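Side-chain contact in fimbrial subunit CupB6 (Pseudomonas aeruginosa, PDB 5CYL), which probably serves as the adhesin at the tip of a chaperone-usher pilus, helping the bacterium attach to surfaces and build biofilms: residues 286-290 against 291-295. Sequence-based numbering, arbitrary orientation.
Sequences VVKNG and LDQQR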
ATOM      1  N   VAL A 286     -21.203   6.291  30.319  1.00 28.48           N
ATOM      2  CA  VAL A 286     -20.480   7.112  29.339  1.00 29.60           C
ATOM      3  C   VAL A 286     -19.039   6.636  29.140  1.00 30.37           C
ATOM      4  O   VAL A 286     -18.354   6.359  30.109  1.00 37.09           O
ATOM      5  CB  VAL A 286     -20.493   8.611  29.687  1.00 28.46           C
ATOM      6  CG1 VAL A 286     -21.850   9.202  29.372  1.00 29.02           C
ATOM      7  CG2 VAL A 286     -20.139   8.838  31.126  1.00 28.57           C
ATOM      8  N   VAL A 287     -18.557   6.588  27.897  1.00 27.07           N
ATOM      9  CA  VAL A 287     -17.178   6.198  27.627  1.00 25.23           C
ATOM     10  C   VAL A 287     -16.421   7.314  26.938  1.00 26.80           C
ATOM     11  O   VAL A 287     -16.835   7.830  25.876  1.00 28.77           O
ATOM     12  CB  VAL A 287     -17.101   4.962  26.747  1.00 24.71           C
ATOM     13  CG1 VAL A 287     -15.686   4.397  26.739  1.00 26.31           C
ATOM     14  CG2 VAL A 287     -18.074   3.934  27.247  1.00 25.19           C
ATOM     15  N   LYS A 288     -15.279   7.663  27.518  1.00 25.89           N
ATOM     16  CA  LYS A 288     -14.506   8.765  27.005  1.00 26.67           C
ATOM     17  C   LYS A 288     -13.265   8.329  26.189  1.00 29.19           C
ATOM     18  O   LYS A 288     -12.443   7.558  26.669  1.00 32.23           O
ATOM     19  CB  LYS A 288     -14.114   9.642  28.156  1.00 25.61           C
ATOM     20  CG  LYS A 288     -13.304  10.804  27.693  1.00 26.82           C
ATOM     21  CD  LYS A 288     -12.540  11.309  28.877  1.00 28.32           C
ATOM     22  CE  LYS A 288     -11.983  12.650  28.551  1.00 30.75           C
ATOM     23  NZ  LYS A 288     -11.287  13.248  29.720  1.00 33.09           N
ATOM     24  N   ASN A 289     -13.149   8.851  24.961  1.00 29.76           N
ATOM     25  CA  ASN A 289     -12.045   8.575  24.040  1.00 27.72           C
ATOM     26  C   ASN A 289     -10.828   9.371  24.516  1.00 29.33           C
ATOM     27  O   ASN A 289     -10.860  10.591  24.598  1.00 28.92           O
ATOM     28  CB  ASN A 289     -12.462   8.917  22.600  1.00 27.27           C
ATOM     29  CG  ASN A 289     -11.332   8.797  21.568  1.00 28.81           C
ATOM     30  OD1 ASN A 289     -10.147   9.042  21.841  1.00 32.89           O
ATOM     31  ND2 ASN A 289     -11.709   8.458  20.358  1.00 28.42           N
ATOM     32  N   GLY A 290      -9.759   8.644  24.836  1.00 29.56           N
ATOM     33  CA  GLY A 290      -8.545   9.235  25.394  1.00 28.11           C
ATOM     34  C   GLY A 290      -7.845  10.164  24.431  1.00 29.23           C
ATOM     35  O   GLY A 290      -7.290  11.191  24.849  1.00 27.30           O
ATOM     36  N   LEU A 291      -7.883   9.809  23.143  1.00 28.14           N
ATOM     37  CA  LEU A 291      -7.194  10.599  22.108  1.00 27.59           C
ATOM     38  C   LEU A 291      -7.932  11.918  21.840  1.00 28.30           C
ATOM     39  O   LEU A 291      -7.382  13.008  21.962  1.00 26.93           O
ATOM     40  CB  LEU A 291      -7.068   9.783  20.837  1.00 26.87           C
ATOM     41  CG  LEU A 291      -6.589   8.342  21.052  1.00 28.26           C
ATOM     42  CD1 LEU A 291      -6.820   7.562  19.780  1.00 30.11           C
ATOM     43  CD2 LEU A 291      -5.133   8.245  21.461  1.00 26.75           C
ATOM     44  N   ASP A 292      -9.204  11.826  21.496  1.00 30.06           N
ATOM     45  CA  ASP A 292      -9.904  13.047  21.121  1.00 33.43           C
ATOM     46  C   ASP A 292     -10.539  13.706  22.322  1.00 36.48           C
ATOM     47  O   ASP A 292     -10.885  14.860  22.255  1.00 38.85           O
ATOM     48  CB  ASP A 292     -10.836  12.896  19.918  1.00 35.01           C
ATOM     49  CG  ASP A 292     -12.019  12.038  20.174  1.00 39.22           C
ATOM     50  OD1 ASP A 292     -12.234  11.654  21.331  1.00 38.94           O
ATOM     51  OD2 ASP A 292     -12.797  11.746  19.229  1.00 41.75           O
ATOM     52  N   GLN A 293     -10.601  12.992  23.441  1.00 35.88           N
ATOM     53  CA  GLN A 293     -11.124  13.546  24.690  1.00 34.80           C
ATOM     54  C   GLN A 293     -12.633  13.748  24.673  1.00 35.37           C
ATOM     55  O   GLN A 293     -13.145  14.501  25.459  1.00 35.63           O
ATOM     56  CB  GLN A 293     -10.389  14.839  25.079  1.00 32.90           C
ATOM     57  CG  GLN A 293      -8.954  14.536  25.450  1.00 37.85           C
ATOM     58  CD  GLN A 293      -8.815  14.038  26.893  1.00 38.46           C
ATOM     59  OE1 GLN A 293      -8.952  14.819  27.823  1.00 41.34           O
ATOM     60  NE2 GLN A 293      -8.533  12.759  27.073  1.00 34.16           N
ATOM     61  N   GLN A 294     -13.333  13.089  23.767  1.00 35.27           N
ATOM     62  CA  GLN A 294     -14.768  13.268  23.627  1.00 33.66           C
ATOM     63  C   GLN A 294     -15.419  11.955  23.950  1.00 33.22           C
ATOM     64  O   GLN A 294     -14.809  10.908  23.762  1.00 36.49           O
ATOM     65  CB  GLN A 294     -15.130  13.719  22.212  1.00 31.11           C
ATOM     66  CG  GLN A 294     -14.327  14.904  21.712  1.00 32.71           C
ATOM     67  CD  GLN A 294     -14.609  16.155  22.466  1.00 33.30           C
ATOM     68  OE1 GLN A 294     -15.758  16.503  22.635  1.00 37.33           O
ATOM     69  NE2 GLN A 294     -13.569  16.817  22.963  1.00 34.89           N
ATOM     70  N   ARG A 295     -16.647  12.010  24.424  1.00 29.49           N
ATOM     71  CA  ARG A 295     -17.364  10.802  24.720  1.00 28.06           C
ATOM     72  C   ARG A 295     -17.741  10.093  23.432  1.00 30.85           C
ATOM     73  O   ARG A 295     -18.237  10.723  22.486  1.00 34.82           O
ATOM     74  CB  ARG A 295     -18.625  11.120  25.518  1.00 24.65           C
ATOM     75  CG  ARG A 295     -18.345  11.511  26.941  1.00 22.18           C
ATOM     76  CD  ARG A 295     -19.584  11.968  27.628  1.00 21.79           C
ATOM     77  NE  ARG A 295     -19.259  12.254  29.018  1.00 23.08           N
ATOM     78  CZ  ARG A 295     -20.083  12.801  29.908  1.00 22.59           C
ATOM     79  NH1 ARG A 295     -21.331  13.090  29.581  1.00 22.24           N
ATOM     80  NH2 ARG A 295     -19.665  13.056  31.142  1.00 21.10           N
TER
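A tight reversal at the end of strand 283-289, in the C-terminal fimbrial-protein domain, folds 291-295 back antiparallel to 286-290 through a four-residue turn, 290-293, in which Gln293 has a left-handed backbone conformation; a single bridge pairs Lys288 with Arg295. The returning chain is held by Asn289 N to Gln294 O (2.9 Å, 163° at the hydrogen) and, more weakly, by Gln293 N to Asn289 O. Asn289 points its amide into the turn. There OD1 accepts from Asp292 N at 3.0 Å, the donor standing above the carbonyl plane, and takes a weak, bent bond from Leu291 N. The Asn289 and Asp292 side chains cross at about a right angle, though their flat end groups are tilted only 35° to each other. Asp292 chi1 of 68° places OD1 to receive Gln294 N at 3.0 Å from above the carboxylate plane, an Asx turn. Gln293 NE2 reaches Gly290 O (3.0 Å), while OE1 meets Lys288 NZ in a weak 3.4 Å bond. Farther back, Val286 CG1 lies 3.6 Å above one face of the extended Arg295's guanidinium, offset toward its rim. Tyr303 touches both Asn289 and Asp292. Two side-chain oxygens thus accept three backbone N-H groups, one weakly, and so help hold the reversal, while Arg295 adds van der Waals contact of its CD and guanidinium face with Val286.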